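Local coordinates for acyl-CoA synthetase (AMP-forming)/AMP-acid ligase II-like protein (Dyadobacter fermentans, PDB 4GS5) that probably acts as an AMP-forming ligase that joins a carboxylic acid, perhaps a medium-chain fatty acid, to coenzyme A, at residues H121-F126 with V147-K152; R80-L85 with N114-L119; A334-Q339 with R346-K351. All blocks are in the same frame, centred on the assembly; numbering follows the deposited sequence. Where two conformers were deposited one is given.

Interaction 1 of 3, residues H121-F126 with V147-K152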
loop_
_atom_site.group_PDB
_atom_site.type_symbol
_atom_site.label_atom_id
_atom_site.label_comp_id
_atom_site.label_asym_id
_atom_site.label_seq_id
_atom_site.Cartn_x
_atom_site.Cartn_y
_atom_site.Cartn_z
ATOM N N HIS A 121 -19.622 -10.528 23.341
ATOM C CA HIS A 121 -20.878 -10.259 22.666
ATOM C C HIS A 121 -20.647 -9.353 21.465
ATOM O O HIS A 121 -21.575 -8.720 20.968
ATOM C CB HIS A 121 -21.897 -9.655 23.630
ATOM C CG HIS A 121 -22.656 -10.677 24.406
ATOM N ND1 HIS A 121 -22.676 -12.015 24.050
ATOM C CD2 HIS A 121 -23.425 -10.579 25.514
ATOM C CE1 HIS A 121 -23.423 -12.683 24.901
ATOM N NE2 HIS A 121 -23.893 -11.836 25.805
ATOM N N ALA A 122 -19.393 -9.294 21.023
ATOM C CA ALA A 122 -19.030 -8.614 19.791
ATOM C C ALA A 122 -19.890 -9.156 18.663
ATOM O O ALA A 122 -20.016 -10.369 18.519
ATOM C CB ALA A 122 -17.561 -8.857 19.480
ATOM N N ASP A 123 -20.484 -8.268 17.870
ATOM C CA ASP A 123 -21.248 -8.696 16.706
ATOM C C ASP A 123 -21.387 -7.548 15.709
ATOM O O ASP A 123 -22.266 -6.704 15.838
ATOM C CB ASP A 123 -22.613 -9.242 17.139
ATOM C CG ASP A 123 -23.247 -10.138 16.085
ATOM O OD1 ASP A 123 -24.472 -10.388 16.181
ATOM O OD2 ASP A 123 -22.525 -10.586 15.160
ATOM N N PHE A 124 -20.508 -7.514 14.713
ATOM C CA PHE A 124 -20.454 -6.384 13.796
ATOM C C PHE A 124 -20.710 -6.774 12.355
ATOM O O PHE A 124 -20.691 -7.959 12.012
ATOM C CB PHE A 124 -19.101 -5.680 13.937
ATOM C CG PHE A 124 -18.807 -5.277 15.339
ATOM C CD1 PHE A 124 -19.437 -4.177 15.892
ATOM C CD2 PHE A 124 -17.948 -6.023 16.129
ATOM C CE1 PHE A 124 -19.197 -3.807 17.214
ATOM C CE2 PHE A 124 -17.695 -5.657 17.447
ATOM C CZ PHE A 124 -18.325 -4.552 17.987
ATOM N N ASP A 125 -20.966 -5.764 11.528
ATOM C CA ASP A 125 -21.182 -5.953 10.102
ATOM C C ASP A 125 -19.982 -5.469 9.324
ATOM O O ASP A 125 -19.838 -5.771 8.146
ATOM C CB ASP A 125 -22.419 -5.183 9.638
ATOM C CG ASP A 125 -23.693 -5.651 10.336
ATOM O OD1 ASP A 125 -23.907 -6.874 10.442
ATOM O OD2 ASP A 125 -24.463 -4.793 10.808
ATOM N N PHE A 126 -19.137 -4.686 9.986
ATOM C CA PHE A 126 -18.015 -4.082 9.317
ATOM C C PHE A 126 -16.972 -3.578 10.306
ATOM O O PHE A 126 -17.300 -3.006 11.349
ATOM C CB PHE A 126 -18.463 -2.930 8.425
ATOM C CG PHE A 126 -17.327 -2.275 7.704
ATOM C CD1 PHE A 126 -16.586 -2.983 6.784
ATOM C CD2 PHE A 126 -16.989 -0.955 7.963
ATOM C CE1 PHE A 126 -15.520 -2.392 6.114
ATOM C CE2 PHE A 126 -15.932 -0.354 7.296
ATOM C CZ PHE A 126 -15.200 -1.074 6.374
ATOM N N VAL A 147 -13.413 -14.367 15.517
ATOM C CA VAL A 147 -12.958 -13.518 14.412
ATOM C C VAL A 147 -14.070 -13.226 13.384
ATOM O O VAL A 147 -14.105 -12.148 12.780
ATOM C CB VAL A 147 -11.719 -14.102 13.708
ATOM C CG1 VAL A 147 -12.061 -15.413 13.018
ATOM C CG2 VAL A 147 -11.146 -13.099 12.716
ATOM N N ASP A 148 -14.983 -14.173 13.194
ATOM C CA ASP A 148 -16.055 -13.969 12.224
ATOM C C ASP A 148 -17.121 -12.950 12.692
ATOM O O ASP A 148 -17.848 -12.390 11.874
ATOM C CB ASP A 148 -16.653 -15.306 11.772
ATOM C CG ASP A 148 -15.723 -16.058 10.818
ATOM O OD1 ASP A 148 -14.758 -15.444 10.313
ATOM O OD2 ASP A 148 -15.948 -17.250 10.556
ATOM N N ARG A 149 -17.171 -12.676 13.994
ATOM C CA ARG A 149 -18.068 -11.654 14.521
ATOM C C ARG A 149 -17.719 -10.261 13.986
ATOM O O ARG A 149 -18.458 -9.296 14.193
ATOM C CB ARG A 149 -18.056 -11.663 16.048
ATOM C CG ARG A 149 -19.120 -12.555 16.698
ATOM C CD ARG A 149 -18.931 -14.029 16.381
ATOM N NE ARG A 149 -19.481 -14.885 17.434
ATOM C CZ ARG A 149 -18.921 -16.023 17.835
ATOM N NH1 ARG A 149 -19.475 -16.739 18.801
ATOM N NH2 ARG A 149 -17.804 -16.446 17.267
ATOM N N LEU A 150 -16.580 -10.148 13.309
ATOM C CA LEU A 150 -16.222 -8.892 12.641
ATOM C C LEU A 150 -17.124 -8.606 11.430
ATOM O O LEU A 150 -17.228 -7.453 10.995
ATOM C CB LEU A 150 -14.758 -8.892 12.212
ATOM C CG LEU A 150 -13.711 -8.968 13.332
ATOM C CD1 LEU A 150 -12.308 -9.143 12.749
ATOM C CD2 LEU A 150 -13.766 -7.736 14.224
ATOM N N GLY A 151 -17.777 -9.645 10.897
ATOM C CA GLY A 151 -18.659 -9.491 9.736
ATOM C C GLY A 151 -17.919 -9.398 8.404
ATOM O O GLY A 151 -17.940 -10.323 7.575
ATOM N N LYS A 152 -17.272 -8.264 8.174
ATOM C CA LYS A 152 -16.474 -8.094 6.961
ATOM C C LYS A 152 -15.358 -7.100 7.256
ATOM O O LYS A 152 -15.591 -6.087 7.919
ATOM C CB LYS A 152 -17.370 -7.720 5.764
ATOM C CG LYS A 152 -17.159 -6.393 5.112
ATOM C CD LYS A 152 -17.834 -6.306 3.706
ATOM C CE LYS A 152 -19.111 -7.102 3.587
ATOM N NZ LYS A 152 -19.862 -6.690 2.342
#
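Residues 121-126 and 147-152 run side by side in the same direction. They lead into the neighbouring parallel strands 126-129 and 153-155, so the contact lies where these strands begin. One hydrogen bond joins them. The backbone N of Phe124 donates to Arg149 O at 2.8 Å. The N-H...O angle is 164°, and the donor lies nearly along the C=O axis.

Side chains fill in around this bond. The backbone brings Phe124 CB to 3.7 Å from Arg149 O. Phe124 CG is beside its own backbone N and anti to its carbonyl carbon. The ring then lies oblique to the same oxygen, with Phe124 CD2 3.8 Å from Arg149 O. The aliphatic start of Arg149 meets the backbone: its CG comes to 3.0 Å from Ala122 O, a tight fit. The chain then bends at chi2, and the guanidinium end leads away.

Gly151 lies against the Phe124 carbonyl, with its CA 3.4 Å from Phe124 O in a CA-H...O contact. Its phi is positive, and any CB would run into that oxygen. Further along, Phe126 CA makes a second such contact, 3.4 Å from Lys152 O. The Phe126 ring is set anti to its backbone N (chi1 -180°). Lys152 CG meets the ring edge in plane, 3.8 Å from Phe126 CD1. A bend at chi3 (33°) then carries Lys152 NZ off to Leu73 O.

Leu150 turns away and packs on Ile137, Val127 and Met129. Asp125 forms a salt bridge with Arg80.

The single hydrogen bond is therefore the chief polar link. The CA-H...O contacts are minor, and the Arg149 and Lys152 chains add packing. The close approach at position 151 depends on the lack of a side chain.

Interaction 2 of 3, residues R80-L85 with N114-L119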
loop_
_atom_site.group_PDB
_atom_site.type_symbol
_atom_site.label_atom_id
_atom_site.label_comp_id
_atom_site.label_asym_id
_atom_site.label_seq_id
_atom_site.Cartn_x
_atom_site.Cartn_y
_atom_site.Cartn_z
ATOM N N ARG A 80 -23.562 -2.219 11.581
ATOM C CA ARG A 80 -22.917 -2.163 12.890
ATOM C C ARG A 80 -21.408 -2.164 12.704
ATOM O O ARG A 80 -20.827 -3.187 12.359
ATOM C CB ARG A 80 -23.344 -3.355 13.743
ATOM C CG ARG A 80 -24.823 -3.352 14.112
ATOM C CD ARG A 80 -25.247 -4.714 14.637
ATOM N NE ARG A 80 -24.988 -5.747 13.634
ATOM C CZ ARG A 80 -25.104 -7.054 13.850
ATOM N NH1 ARG A 80 -25.470 -7.499 15.044
ATOM N NH2 ARG A 80 -24.842 -7.916 12.875
ATOM N N ALA A 81 -20.781 -1.010 12.913
ATOM C CA ALA A 81 -19.378 -0.851 12.594
ATOM C C ALA A 81 -18.561 -0.701 13.871
ATOM O O ALA A 81 -18.949 0.037 14.787
ATOM C CB ALA A 81 -19.185 0.354 11.693
ATOM N N LEU A 82 -17.437 -1.408 13.935
ATOM C CA LEU A 82 -16.511 -1.266 15.058
ATOM C C LEU A 82 -15.382 -0.306 14.666
ATOM O O LEU A 82 -14.719 -0.498 13.648
ATOM C CB LEU A 82 -15.926 -2.629 15.452
ATOM C CG LEU A 82 -14.784 -2.629 16.484
ATOM C CD1 LEU A 82 -15.313 -2.321 17.880
ATOM C CD2 LEU A 82 -14.100 -3.973 16.485
ATOM N N VAL A 83 -15.184 0.736 15.465
ATOM C CA VAL A 83 -14.136 1.714 15.199
ATOM C C VAL A 83 -12.951 1.462 16.134
ATOM O O VAL A 83 -13.000 1.844 17.303
ATOM C CB VAL A 83 -14.661 3.154 15.438
ATOM C CG1 VAL A 83 -13.581 4.190 15.104
ATOM C CG2 VAL A 83 -15.927 3.394 14.623
ATOM N N CYS A 84 -11.904 0.817 15.622
ATOM C CA CYS A 84 -10.745 0.427 16.432
ATOM C C CYS A 84 -9.457 1.017 15.883
ATOM O O CYS A 84 -8.365 0.614 16.278
ATOM C CB CYS A 84 -10.612 -1.097 16.501
ATOM S SG CYS A 84 -10.513 -1.915 14.855
ATOM N N LEU A 85 -9.596 1.963 14.961
ATOM C CA LEU A 85 -8.474 2.746 14.482
ATOM C C LEU A 85 -8.440 4.057 15.256
ATOM O O LEU A 85 -9.480 4.578 15.661
ATOM C CB LEU A 85 -8.635 3.006 12.994
ATOM C CG LEU A 85 -8.567 1.712 12.184
ATOM C CD1 LEU A 85 -9.045 1.934 10.772
ATOM C CD2 LEU A 85 -7.141 1.197 12.227
ATOM N N ASN A 114 -5.558 -5.751 19.794
ATOM C CA ASN A 114 -6.665 -6.691 19.685
ATOM C C ASN A 114 -7.991 -6.026 20.010
ATOM O O ASN A 114 -8.377 -5.944 21.177
ATOM C CB ASN A 114 -6.446 -7.904 20.591
ATOM C CG ASN A 114 -7.427 -9.035 20.296
ATOM O OD1 ASN A 114 -8.589 -8.795 19.934
ATOM N ND2 ASN A 114 -6.956 -10.276 20.440
ATOM N N PRO A 115 -8.686 -5.547 18.973
ATOM C CA PRO A 115 -9.960 -4.834 19.112
ATOM C C PRO A 115 -11.092 -5.673 19.717
ATOM O O PRO A 115 -12.064 -5.091 20.194
ATOM C CB PRO A 115 -10.305 -4.445 17.671
ATOM C CG PRO A 115 -9.446 -5.299 16.815
ATOM C CD PRO A 115 -8.209 -5.564 17.581
ATOM N N LEU A 116 -10.980 -6.998 19.688
ATOM C CA LEU A 116 -12.030 -7.855 20.233
ATOM C C LEU A 116 -11.746 -8.260 21.669
ATOM O O LEU A 116 -12.621 -8.782 22.363
ATOM C CB LEU A 116 -12.199 -9.116 19.382
ATOM C CG LEU A 116 -12.880 -8.970 18.023
ATOM C CD1 LEU A 116 -13.180 -10.358 17.461
ATOM C CD2 LEU A 116 -14.158 -8.148 18.132
ATOM N N ALA A 117 -10.523 -8.011 22.115
ATOM C CA ALA A 117 -10.070 -8.530 23.403
ATOM C C ALA A 117 -10.916 -8.043 24.566
ATOM O O ALA A 117 -11.214 -8.808 25.485
ATOM C CB ALA A 117 -8.598 -8.196 23.638
ATOM N N GLY A 118 -11.304 -6.773 24.528
ATOM C CA GLY A 118 -11.999 -6.171 25.655
ATOM C C GLY A 118 -13.509 -6.341 25.691
ATOM O O GLY A 118 -14.139 -6.141 26.726
ATOM N N LEU A 119 -14.111 -6.681 24.561
ATOM C CA LEU A 119 -15.564 -6.730 24.507
ATOM C C LEU A 119 -16.116 -8.058 24.019
ATOM O O LEU A 119 -15.909 -8.437 22.868
ATOM C CB LEU A 119 -16.100 -5.593 23.634
ATOM C CG LEU A 119 -15.706 -5.625 22.158
ATOM C CD1 LEU A 119 -15.144 -4.281 21.723
ATOM C CD2 LEU A 119 -14.707 -6.737 21.891
#
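This is a buried apolar contact between the end of strand 80-83 and the loop that follows strand 105-109. Leu82 and Cys84 both point toward the loop. Pro115 meets both of them. Its CB sits 3.6 Å from Cys84 CB, and the sulfur lies alongside, with Cys84 SG 3.8 Å from Pro115 CB. Cys84 holds SG in the crowded position between its backbone N and carbonyl carbon (chi1 56°). Leu82 has CG anti to the backbone N and crosses Pro115 at about a right angle. Its two methyls divide the work: Leu82 CD2 is 4.0 Å from Pro115 CB, while Leu82 CD1 is 4.3 Å from Leu119 CD1. Leu119 is poorly ordered, so its end of the contact is less certain.

The loop is shaped by a type I beta turn from Asn114 to Ala117. Asn114 OD1 also accepts from Leu116 N at 3.0 Å, in the carbonyl plane. Pro115 further packs on Gln133 and Ile137 of helix 131-139.

Strand 80-83 lies between the parallel strands 105-109 and 126-129. The arrangement is a connecting loop, shaped by an Asx turn and a type I turn, folded over parallel strands within the AMP-binding family region.

Interaction 3 of 3, residues A334-Q339 with R346-K351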
loop_
_atom_site.group_PDB
_atom_site.type_symbol
_atom_site.label_atom_id
_atom_site.label_comp_id
_atom_site.label_asym_id
_atom_site.label_seq_id
_atom_site.Cartn_x
_atom_site.Cartn_y
_atom_site.Cartn_z
ATOM N N ALA A 334 36.290 3.866 -12.696
ATOM C CA ALA A 334 35.751 4.259 -11.399
ATOM C C ALA A 334 34.270 4.608 -11.514
ATOM O O ALA A 334 33.851 5.288 -12.461
ATOM C CB ALA A 334 36.538 5.437 -10.810
ATOM N N PHE A 335 33.475 4.113 -10.569
ATOM C CA PHE A 335 32.055 4.439 -10.542
ATOM C C PHE A 335 31.885 5.877 -10.083
ATOM O O PHE A 335 32.558 6.314 -9.162
ATOM C CB PHE A 335 31.290 3.517 -9.593
ATOM C CG PHE A 335 31.062 2.134 -10.136
ATOM C CD1 PHE A 335 31.411 1.811 -11.446
ATOM C CD2 PHE A 335 30.478 1.156 -9.337
ATOM C CE1 PHE A 335 31.195 0.528 -11.946
ATOM C CE2 PHE A 335 30.256 -0.126 -9.826
ATOM C CZ PHE A 335 30.618 -0.441 -11.135
ATOM N N ALA A 336 30.981 6.603 -10.731
ATOM C CA ALA A 336 30.610 7.942 -10.294
ATOM C C ALA A 336 29.844 7.851 -8.991
ATOM O O ALA A 336 29.042 6.936 -8.792
ATOM C CB ALA A 336 29.766 8.633 -11.349
ATOM N N LYS A 337 30.089 8.800 -8.095
ATOM C CA LYS A 337 29.429 8.769 -6.802
ATOM C C LYS A 337 28.707 10.070 -6.483
ATOM O O LYS A 337 29.165 11.154 -6.850
ATOM C CB LYS A 337 30.423 8.403 -5.703
ATOM C CG LYS A 337 30.247 6.985 -5.209
ATOM C CD LYS A 337 31.574 6.280 -5.067
ATOM C CE LYS A 337 31.361 4.788 -4.875
ATOM N NZ LYS A 337 32.646 4.040 -4.936
ATOM N N THR A 338 27.565 9.944 -5.818
ATOM C CA THR A 338 26.777 11.096 -5.401
ATOM C C THR A 338 27.478 11.824 -4.257
ATOM O O THR A 338 28.622 11.509 -3.919
ATOM C CB THR A 338 25.392 10.668 -4.916
ATOM O OG1 THR A 338 25.523 9.986 -3.665
ATOM C CG2 THR A 338 24.728 9.745 -5.939
ATOM N N GLN A 339 26.796 12.796 -3.661
ATOM C CA GLN A 339 27.368 13.520 -2.530
ATOM C C GLN A 339 27.217 12.718 -1.243
ATOM O O GLN A 339 27.873 12.994 -0.236
ATOM C CB GLN A 339 26.711 14.888 -2.375
ATOM C CG GLN A 339 27.464 16.012 -3.045
ATOM C CD GLN A 339 27.079 17.366 -2.487
ATOM O OE1 GLN A 339 27.931 18.123 -2.019
ATOM N NE2 GLN A 339 25.787 17.677 -2.527
ATOM N N ARG A 346 23.269 6.097 -13.250
ATOM C CA ARG A 346 22.988 6.841 -14.472
ATOM C C ARG A 346 24.213 7.611 -14.988
ATOM O O ARG A 346 24.544 7.538 -16.174
ATOM C CB ARG A 346 21.800 7.779 -14.245
ATOM C CG ARG A 346 21.448 8.667 -15.422
ATOM C CD ARG A 346 19.965 8.995 -15.403
ATOM N NE ARG A 346 19.171 7.779 -15.572
ATOM C CZ ARG A 346 18.730 7.334 -16.747
ATOM N NH1 ARG A 346 18.024 6.211 -16.818
ATOM N NH2 ARG A 346 18.992 8.017 -17.855
ATOM N N ALA A 347 24.892 8.337 -14.105
ATOM C CA ALA A 347 26.069 9.111 -14.510
ATOM C C ALA A 347 27.205 8.180 -14.920
ATOM O O ALA A 347 27.884 8.411 -15.928
ATOM C CB ALA A 347 26.521 10.040 -13.392
ATOM N N THR A 348 27.394 7.119 -14.138
ATOM C CA THR A 348 28.384 6.093 -14.451
ATOM C C THR A 348 28.171 5.544 -15.855
ATOM O O THR A 348 29.132 5.351 -16.607
ATOM C CB THR A 348 28.352 4.928 -13.429
ATOM O OG1 THR A 348 28.761 5.407 -12.141
ATOM C CG2 THR A 348 29.289 3.804 -13.851
ATOM N N PHE A 349 26.917 5.292 -16.217
ATOM C CA PHE A 349 26.647 4.672 -17.509
ATOM C C PHE A 349 26.947 5.611 -18.677
ATOM O O PHE A 349 27.584 5.206 -19.645
ATOM C CB PHE A 349 25.222 4.116 -17.594
ATOM C CG PHE A 349 25.047 3.112 -18.686
ATOM C CD1 PHE A 349 25.590 1.845 -18.563
ATOM C CD2 PHE A 349 24.369 3.439 -19.845
ATOM C CE1 PHE A 349 25.453 0.918 -19.567
ATOM C CE2 PHE A 349 24.224 2.510 -20.867
ATOM C CZ PHE A 349 24.767 1.248 -20.729
ATOM N N GLN A 350 26.497 6.858 -18.577
ATOM C CA GLN A 350 26.761 7.864 -19.602
ATOM C C GLN A 350 28.252 8.018 -19.864
ATOM O O GLN A 350 28.682 8.193 -21.005
ATOM C CB GLN A 350 26.198 9.220 -19.180
ATOM C CG GLN A 350 24.699 9.385 -19.354
ATOM C CD GLN A 350 24.216 10.740 -18.856
ATOM O OE1 GLN A 350 23.956 10.920 -17.662
ATOM N NE2 GLN A 350 24.107 11.703 -19.768
ATOM N N LYS A 351 29.038 7.973 -18.796
ATOM C CA LYS A 351 30.476 8.145 -18.908
ATOM C C LYS A 351 31.077 7.051 -19.783
ATOM O O LYS A 351 31.994 7.302 -20.560
ATOM C CB LYS A 351 31.124 8.135 -17.524
ATOM C CG LYS A 351 32.434 8.903 -17.455
ATOM C CD LYS A 351 33.092 8.787 -16.081
ATOM C CE LYS A 351 32.225 9.373 -14.975
ATOM N NZ LYS A 351 32.937 9.383 -13.661
#
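Thr348 faces the loop with both branches, and each meets a different partner. OG1 is anti to the carbonyl carbon and beside the backbone N (chi1 -66°). This directs it at the loop backbone, where Ala336 N donates to Thr348 OG1 at 2.9 Å. The N-H...O angle is 140°, so the bond is bent. The same oxygen is hydrogen-bonded to Asp344 O, one turn back along the chain.

The methyl branch takes the apolar side. Thr348 CG2 is anti to the backbone N and reaches the Phe335 ring, 3.8 Å from Phe335 CD1. The two side chains cross obliquely. The CB bond of Phe335 points away from the helix; its ring meets Phe283 edge-to-face and touches Val299.

Ala336 points its methyl toward the helix. Ala336 CB lies 3.5 Å from Thr348 OG1 and 4.1 Å from Ala347 CB. Lys351, one turn after Ala347, extends to the same methyl. Its chain is bent at chi3, and Lys351 NZ comes to 4.0 Å from Ala336 CB. A bound 1,2-ethanediol lies near the Lys351 side chain.

An alanine in place of Thr348 would remove the oxygen shared by Ala336 and Asp344 and the methyl on Phe335, and would probably loosen the loop against the helix.

Backbone bonding between Ala336 and Asp344 joins the loop to the residue just before the helix. Asp344 OD1 also accepts from Ala347 N in the first helical turn. The buried Thr348 hydroxyl can thus accept from the loop and donate to the Asp344 carbonyl. It links loop 334-339 to the start of helix 345-351 by one hydrogen bond on OG1 and apolar contact on CG2.

In the fold
Interactions 1 and 2 belong together. Their centres are 9 Å apart, and both involve the neighbouring strands 80-83 and 126-129 or the loops beside them. A probable hydrogen bond between Phe126 O and Leu82 N connects the two contacts, and Ala122 packs on Leu116. Interaction 2 is the buried one and is wholly apolar across its two segments. Interaction 1 is only partly buried and relies on backbone polar groups. Interaction 3 is also partly buried, but its polar bond uses a threonine side chain. It lies on the opposite side of the chain's centre, about 56 Å from interaction 1 and 53 Å from interaction 2 between centres, near the C-terminus.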